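Local coordinates for protein B-agarase (PDB 5Z6P) that probably hydrolyses agar polysaccharides as a beta-agarase of glycoside hydrolase family 50, at residues A[692-695]-A[696-700]; A[554-557]-A[558-562]; A[437-440]-A[441-444]. One frame throughout, in Å; residues are numbered along the deposited sequence.

Contact 1. Residues A[692-695]-A[696-700]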
loop_
_atom_site.group_PDB
_atom_site.type_symbol
_atom_site.label_atom_id
_atom_site.label_comp_id
_atom_site.label_asym_id
_atom_site.label_seq_id
_atom_site.Cartn_x
_atom_site.Cartn_y
_atom_site.Cartn_z
ATOM N N ARG A 692 -1.688 9.735 -14.115
ATOM C CA ARG A 692 -1.713 8.422 -13.485
ATOM C C ARG A 692 -1.072 7.379 -14.392
ATOM O O ARG A 692 -0.238 6.583 -13.959
ATOM C CB ARG A 692 -3.141 8.000 -13.157
ATOM C CG ARG A 692 -3.771 8.681 -11.948
ATOM C CD ARG A 692 -5.144 8.056 -11.641
ATOM N NE ARG A 692 -5.000 6.669 -11.195
ATOM C CZ ARG A 692 -5.884 5.701 -11.406
ATOM N NH1 ARG A 692 -7.011 5.942 -12.083
ATOM N NH2 ARG A 692 -5.631 4.476 -10.950
ATOM N N GLY A 693 -1.510 7.383 -15.645
ATOM C CA GLY A 693 -0.985 6.510 -16.664
ATOM C C GLY A 693 0.497 6.786 -16.911
ATOM O O GLY A 693 1.278 5.855 -16.986
ATOM N N GLN A 694 0.881 8.055 -17.008
ATOM C CA GLN A 694 2.301 8.406 -17.167
ATOM C C GLN A 694 3.133 7.855 -16.003
ATOM O O GLN A 694 4.216 7.289 -16.198
ATOM C CB GLN A 694 2.497 9.925 -17.267
ATOM C CG GLN A 694 2.058 10.561 -18.598
ATOM C CD GLN A 694 1.925 12.087 -18.515
ATOM O OE1 GLN A 694 1.735 12.651 -17.440
ATOM N NE2 GLN A 694 2.014 12.753 -19.656
ATOM N N MET A 695 2.630 8.014 -14.790
ATOM C CA MET A 695 3.403 7.565 -13.649
ATOM C C MET A 695 3.440 6.043 -13.585
ATOM O O MET A 695 4.431 5.478 -13.144
ATOM C CB MET A 695 2.855 8.174 -12.359
ATOM C CG MET A 695 3.061 9.689 -12.324
ATOM S SD MET A 695 2.453 10.501 -10.842
ATOM C CE MET A 695 3.720 10.010 -9.658
ATOM N N PHE A 696 2.371 5.386 -14.032
ATOM C CA PHE A 696 2.353 3.931 -14.121
ATOM C C PHE A 696 3.511 3.474 -15.018
ATOM O O PHE A 696 4.264 2.560 -14.673
ATOM C CB PHE A 696 1.019 3.422 -14.672
ATOM C CG PHE A 696 0.973 1.929 -14.893
ATOM C CD1 PHE A 696 1.452 1.368 -16.074
ATOM C CD2 PHE A 696 0.430 1.090 -13.927
ATOM C CE1 PHE A 696 1.415 0.005 -16.280
ATOM C CE2 PHE A 696 0.386 -0.285 -14.121
ATOM C CZ PHE A 696 0.889 -0.834 -15.302
ATOM N N GLU A 697 3.646 4.130 -16.163
ATOM C CA GLU A 697 4.671 3.754 -17.116
ATOM C C GLU A 697 6.056 3.987 -16.539
ATOM O O GLU A 697 6.917 3.130 -16.661
ATOM C CB GLU A 697 4.510 4.526 -18.435
ATOM C CG GLU A 697 5.537 4.151 -19.460
ATOM C CD GLU A 697 5.146 4.557 -20.866
ATOM O OE1 GLU A 697 4.373 5.521 -21.017
ATOM O OE2 GLU A 697 5.610 3.890 -21.810
ATOM N N ARG A 698 6.264 5.138 -15.910
ATOM C CA ARG A 698 7.554 5.458 -15.320
ATOM C C ARG A 698 7.953 4.425 -14.257
ATOM O O ARG A 698 9.100 3.985 -14.206
ATOM C CB ARG A 698 7.541 6.856 -14.711
ATOM C CG ARG A 698 7.689 7.996 -15.723
ATOM C CD ARG A 698 7.808 9.341 -14.993
ATOM N NE ARG A 698 6.863 10.304 -15.535
ATOM C CZ ARG A 698 6.121 11.123 -14.809
ATOM N NH1 ARG A 698 6.213 11.128 -13.487
ATOM N NH2 ARG A 698 5.289 11.942 -15.410
ATOM N N TYR A 699 7.000 4.044 -13.416
ATOM C CA TYR A 699 7.239 2.994 -12.434
ATOM C C TYR A 699 7.686 1.738 -13.142
ATOM O O TYR A 699 8.724 1.194 -12.819
ATOM C CB TYR A 699 5.989 2.705 -11.591
ATOM C CG TYR A 699 6.233 1.789 -10.377
ATOM C CD1 TYR A 699 6.429 0.418 -10.521
ATOM C CD2 TYR A 699 6.233 2.309 -9.089
ATOM C CE1 TYR A 699 6.630 -0.416 -9.385
ATOM C CE2 TYR A 699 6.448 1.488 -7.963
ATOM C CZ TYR A 699 6.640 0.144 -8.114
ATOM O OH TYR A 699 6.834 -0.625 -6.984
ATOM N N MET A 700 6.926 1.289 -14.124
ATOM C CA MET A 700 7.215 0.003 -14.734
ATOM C C MET A 700 8.564 -0.080 -15.441
ATOM O O MET A 700 9.199 -1.131 -15.407
ATOM C CB MET A 700 6.116 -0.380 -15.697
ATOM C CG MET A 700 4.859 -0.819 -14.983
ATOM S SD MET A 700 5.189 -2.184 -13.868
ATOM C CE MET A 700 5.722 -3.410 -15.057
#
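R698 reaches back one turn over M695 and Q694, and these three residues carry the side-chain part of the contact. M695 CG comes within 3.7 Å of R698 NH1, a van der Waals contact between the methionine methylene and the guanidinium, the two chains lying at a slant to each other; CG of M695 stands beside its backbone N (chi1 -67°), which brings the start of the thioether chain obliquely up to the guanidinium. Q694 runs alongside R698 in the same direction, its CB 3.9 Å from R698 NH2, while the amide and guanidinium planes are turned 41° apart. Q694 O lies over one face of that guanidinium, and R698 CG is 3.6 Å from this oxygen.

Beneath the side chains, the polar interactions are those of a regular alpha helix: F696 N, E697 N, R698 N and Y699 N donate in turn to the carbonyls of R692, G693, Q694 and M695, all at 2.9 to 3.0 Å.

The stretch is the middle of helix 689-704. Helix 745-762 covers one flank, where F696 meets A750 and V754 and E697 forms a salt bridge with R753. Y699 stacks on F669 and its hydroxyl bonds to Y644 O, just beyond strands 664-668 and 640-643, while R692 bonds to F671 O and to Y714 at the end of strand 709-714. R698 also touches L197, within the carbohydrate-binding-module-like region.

Contact 2. Residues A[554-557]-A[558-562]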
loop_
_atom_site.group_PDB
_atom_site.type_symbol
_atom_site.label_atom_id
_atom_site.label_comp_id
_atom_site.label_asym_id
_atom_site.label_seq_id
_atom_site.Cartn_x
_atom_site.Cartn_y
_atom_site.Cartn_z
ATOM N N GLU A 554 28.697 -15.283 32.108
ATOM C CA GLU A 554 29.633 -14.212 32.407
ATOM C C GLU A 554 30.104 -13.496 31.139
ATOM O O GLU A 554 30.250 -12.275 31.116
ATOM C CB GLU A 554 30.841 -14.768 33.176
ATOM C CG GLU A 554 30.531 -15.152 34.616
ATOM C CD GLU A 554 30.051 -16.601 34.820
ATOM O OE1 GLU A 554 29.852 -17.352 33.846
ATOM O OE2 GLU A 554 29.862 -16.989 35.990
ATOM N N ALA A 555 30.317 -14.260 30.078
ATOM C CA ALA A 555 30.735 -13.692 28.810
ATOM C C ALA A 555 29.620 -12.841 28.166
ATOM O O ALA A 555 29.883 -11.793 27.577
ATOM C CB ALA A 555 31.181 -14.803 27.869
ATOM N N LEU A 556 28.376 -13.282 28.288
ATOM C CA LEU A 556 27.262 -12.445 27.854
ATOM C C LEU A 556 27.193 -11.160 28.696
ATOM O O LEU A 556 26.985 -10.072 28.167
ATOM C CB LEU A 556 25.935 -13.205 27.935
ATOM C CG LEU A 556 24.747 -12.296 27.606
ATOM C CD1 LEU A 556 23.764 -13.008 26.688
ATOM C CD2 LEU A 556 24.053 -11.860 28.877
ATOM N N ASN A 557 27.361 -11.300 30.007
ATOM C CA ASN A 557 27.309 -10.154 30.910
ATOM C C ASN A 557 28.364 -9.113 30.569
ATOM O O ASN A 557 28.079 -7.927 30.573
ATOM C CB ASN A 557 27.459 -10.601 32.361
ATOM C CG ASN A 557 26.156 -11.158 32.943
ATOM O OD1 ASN A 557 25.069 -10.866 32.454
ATOM N ND2 ASN A 557 26.269 -11.959 33.983
ATOM N N GLN A 558 29.573 -9.574 30.257
ATOM C CA GLN A 558 30.673 -8.720 29.815
ATOM C C GLN A 558 30.287 -7.917 28.569
ATOM O O GLN A 558 30.487 -6.711 28.499
ATOM C CB GLN A 558 31.911 -9.576 29.520
ATOM C CG GLN A 558 33.247 -8.840 29.530
ATOM C CD GLN A 558 33.306 -7.720 30.558
ATOM O OE1 GLN A 558 33.358 -6.536 30.209
ATOM N NE2 GLN A 558 33.302 -8.092 31.836
ATOM N N SER A 559 29.716 -8.613 27.596
ATOM C CA SER A 559 29.324 -8.013 26.326
ATOM C C SER A 559 28.091 -7.116 26.449
ATOM O O SER A 559 28.073 -6.020 25.906
ATOM C CB SER A 559 29.088 -9.119 25.301
ATOM O OG SER A 559 28.364 -8.652 24.186
ATOM N N TRP A 560 27.078 -7.584 27.175
ATOM C CA TRP A 560 25.828 -6.847 27.321
ATOM C C TRP A 560 25.873 -5.788 28.424
ATOM O O TRP A 560 24.983 -4.958 28.503
ATOM C CB TRP A 560 24.669 -7.800 27.619
ATOM C CG TRP A 560 24.181 -8.549 26.453
ATOM C CD1 TRP A 560 24.846 -8.776 25.290
ATOM C CD2 TRP A 560 22.903 -9.169 26.317
ATOM N NE1 TRP A 560 24.074 -9.507 24.444
ATOM C CE2 TRP A 560 22.875 -9.762 25.045
ATOM C CE3 TRP A 560 21.793 -9.290 27.154
ATOM C CZ2 TRP A 560 21.768 -10.462 24.584
ATOM C CZ3 TRP A 560 20.694 -9.977 26.694
ATOM C CH2 TRP A 560 20.690 -10.566 25.420
ATOM N N GLN A 561 26.904 -5.842 29.265
ATOM C CA GLN A 561 27.004 -5.012 30.466
ATOM C C GLN A 561 25.792 -5.245 31.359
ATOM O O GLN A 561 25.144 -4.305 31.799
ATOM C CB GLN A 561 27.152 -3.531 30.104
ATOM C CG GLN A 561 28.462 -3.175 29.382
ATOM C CD GLN A 561 29.712 -3.387 30.237
ATOM O OE1 GLN A 561 29.625 -3.612 31.443
ATOM N NE2 GLN A 561 30.880 -3.323 29.607
ATOM N N THR A 562 25.486 -6.521 31.586
ATOM C CA THR A 562 24.382 -6.945 32.435
ATOM C C THR A 562 24.908 -7.742 33.629
ATOM O O THR A 562 26.084 -8.047 33.684
ATOM C CB THR A 562 23.368 -7.811 31.661
ATOM O OG1 THR A 562 24.055 -8.908 31.038
ATOM C CG2 THR A 562 22.633 -6.974 30.597
#
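The carbonyl oxygen of N557 is gripped from two sites further along the chain. T562 N donates to N557 O at 3.1 Å, lying in the carbonyl plane on a lone pair, and Q561 N adds a weak, strongly bent bond to the same oxygen. The N557 side chain holds T562 a second time: T562 OG1 donates to N557 OD1 at 2.6 Å, with the hydroxyl only slightly off the carbonyl plane and the two side chains at about a right angle. T562 OG1 sits between its backbone N and carbonyl carbon (chi1 54°), a setting that turns the hydroxyl back to the amide. N557 ND2 donates onward to L564 O.

On the buried side L556 covers W560. Its CD1 lies 3.8 Å from the centroid of the six-membered ring and 13° off the normal, a CH-pi contact over one face, while L556 CD2 touches T562 OG1 at 3.7 Å. The indole NE1 is held by D586 of helix 581-609.

Positive phi at Q561, which breaks the helix 553-560, and the six-to-one bond from T562 N to N557 O make this a Schellman-like C-cap, here reinforced by the asparagine-threonine side-chain bond.

Contact 3. Residues A[437-440]-A[441-444]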
loop_
_atom_site.group_PDB
_atom_site.type_symbol
_atom_site.label_atom_id
_atom_site.label_comp_id
_atom_site.label_asym_id
_atom_site.label_seq_id
_atom_site.Cartn_x
_atom_site.Cartn_y
_atom_site.Cartn_z
ATOM N N THR A 437 -6.626 -13.075 -6.604
ATOM C CA THR A 437 -7.525 -13.404 -7.693
ATOM C C THR A 437 -8.521 -14.458 -7.193
ATOM O O THR A 437 -8.111 -15.435 -6.570
ATOM C CB THR A 437 -6.752 -13.929 -8.918
ATOM O OG1 THR A 437 -6.013 -12.863 -9.526
ATOM C CG2 THR A 437 -7.703 -14.510 -9.942
ATOM N N ALA A 438 -9.816 -14.254 -7.442
ATOM C CA ALA A 438 -10.838 -15.228 -7.036
ATOM C C ALA A 438 -10.544 -16.591 -7.639
ATOM O O ALA A 438 -10.209 -16.686 -8.803
ATOM C CB ALA A 438 -12.224 -14.770 -7.441
ATOM N N PRO A 439 -10.672 -17.650 -6.830
ATOM C CA PRO A 439 -10.336 -19.012 -7.242
ATOM C C PRO A 439 -11.203 -19.482 -8.403
ATOM O O PRO A 439 -10.851 -20.455 -9.056
ATOM C CB PRO A 439 -10.612 -19.844 -5.984
ATOM C CG PRO A 439 -10.637 -18.877 -4.877
ATOM C CD PRO A 439 -11.184 -17.616 -5.451
ATOM N N GLU A 440 -12.323 -18.803 -8.639
ATOM C CA GLU A 440 -13.118 -19.058 -9.823
ATOM C C GLU A 440 -12.337 -18.817 -11.117
ATOM O O GLU A 440 -12.712 -19.331 -12.161
ATOM C CB GLU A 440 -14.377 -18.195 -9.823
ATOM C CG GLU A 440 -15.491 -18.689 -8.908
ATOM C CD GLU A 440 -15.368 -18.173 -7.486
ATOM O OE1 GLU A 440 -14.398 -17.463 -7.174
ATOM O OE2 GLU A 440 -16.248 -18.492 -6.677
ATOM N N PHE A 441 -11.271 -18.023 -11.056
ATOM C CA PHE A 441 -10.481 -17.713 -12.247
ATOM C C PHE A 441 -9.401 -18.755 -12.504
ATOM O O PHE A 441 -8.783 -18.770 -13.570
ATOM C CB PHE A 441 -9.807 -16.336 -12.133
ATOM C CG PHE A 441 -10.721 -15.173 -12.367
ATOM C CD1 PHE A 441 -10.937 -14.689 -13.650
ATOM C CD2 PHE A 441 -11.346 -14.539 -11.307
ATOM C CE1 PHE A 441 -11.757 -13.602 -13.880
ATOM C CE2 PHE A 441 -12.176 -13.444 -11.533
ATOM C CZ PHE A 441 -12.372 -12.986 -12.828
ATOM N N TYR A 442 -9.173 -19.625 -11.523
ATOM C CA TYR A 442 -7.998 -20.484 -11.535
ATOM C C TYR A 442 -8.043 -21.583 -12.610
ATOM O O TYR A 442 -7.011 -22.120 -12.968
ATOM C CB TYR A 442 -7.782 -21.125 -10.163
ATOM C CG TYR A 442 -7.332 -20.188 -9.044
ATOM C CD1 TYR A 442 -7.088 -18.834 -9.272
ATOM C CD2 TYR A 442 -7.159 -20.673 -7.751
ATOM C CE1 TYR A 442 -6.700 -18.006 -8.254
ATOM C CE2 TYR A 442 -6.763 -19.857 -6.727
ATOM C CZ TYR A 442 -6.530 -18.529 -6.973
ATOM O OH TYR A 442 -6.133 -17.737 -5.932
ATOM N N ASP A 443 -9.218 -21.926 -13.127
ATOM C CA ASP A 443 -9.256 -22.894 -14.230
ATOM C C ASP A 443 -9.500 -22.236 -15.594
ATOM O O ASP A 443 -10.044 -22.867 -16.500
ATOM C CB ASP A 443 -10.316 -23.985 -13.975
ATOM C CG ASP A 443 -11.741 -23.447 -13.930
ATOM O OD1 ASP A 443 -11.993 -22.291 -14.330
ATOM O OD2 ASP A 443 -12.633 -24.201 -13.497
ATOM N N ASN A 444 -9.084 -20.987 -15.750
ATOM C CA ASN A 444 -9.489 -20.213 -16.921
ATOM C C ASN A 444 -8.739 -20.629 -18.183
ATOM O O ASN A 444 -9.272 -20.505 -19.288
ATOM C CB ASN A 444 -9.316 -18.717 -16.666
ATOM C CG ASN A 444 -7.883 -18.245 -16.826
ATOM O OD1 ASN A 444 -7.411 -18.029 -17.945
ATOM N ND2 ASN A 444 -7.185 -18.055 -15.704
HETATM O O HOH W 1 -4.714 -15.088 -5.985
HETATM O O HOH W 2 -11.467 -22.219 -11.085
#
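T437 OG1 lies beside the backbone N (chi1 -70°), which leaves CG2 anti to it; with F441 CG beside its own backbone N (chi1 -77°), the methyl of T437 meets F441 at the root of the ring, 3.5 Å from F441 CB, the two side chains crossing at about a right angle. A438 adds its methyl, and A438 O lies at the edge of the phenyl ring, near its plane. The same oxygen accepts F441 N at 2.8 Å, the donor standing well above the carbonyl plane.

Y442 turns its ring under P439. P439 CA lies 3.5 Å from the ring centroid and almost on the normal, a CH-pi contact over the face, and P439 CB touches Y442 CE2 at 3.9 Å. The backbone repeats the short step, for Y442 N donates to P439 O at 3.1 Å. One water accepts from T437 N and donates to Y442 OH, so the phenol is tied through water to the backbone of T437; a second water donates to P439 O and takes a weak bond from D443 N.

Beyond the ring, N444 ND2 donates to F441 O at 2.8 Å, nearly straight on. F441 packs against T421 and V422 of helix 413-428, while P439 and Y442 rest on E494 of helix 478-495, and Y442 also stacks with F449 of the next strand.

Bonds from residue i+3 back to residue i mark a short 3-10 turn that runs into a type I beta turn from F441 to N444, F441 being shared by both; together they form a tight double turn within the loop between helix 413-428 and strand 449-453.

How the contacts relate
Along the chain the order is contact 3, contact 2, contact 1, and none touches another. Contacts 1 and 3 are the nearer pair, with centres about 28 Å apart; the centre of contact 2 is about 53 Å from that of contact 1 and about 56 Å from that of contact 3, on the far side of the chain's centre from contact 1. They share no helix or strand. Contact 1 belongs to helix 689-704, which links the parallel strands 664-668 and 709-714 and lies towards the middle of the molecule. Contact 2 ends a helix at the periphery, and contact 3 lies in a helix-to-strand connection, so the three sample core, outlying helices and loop.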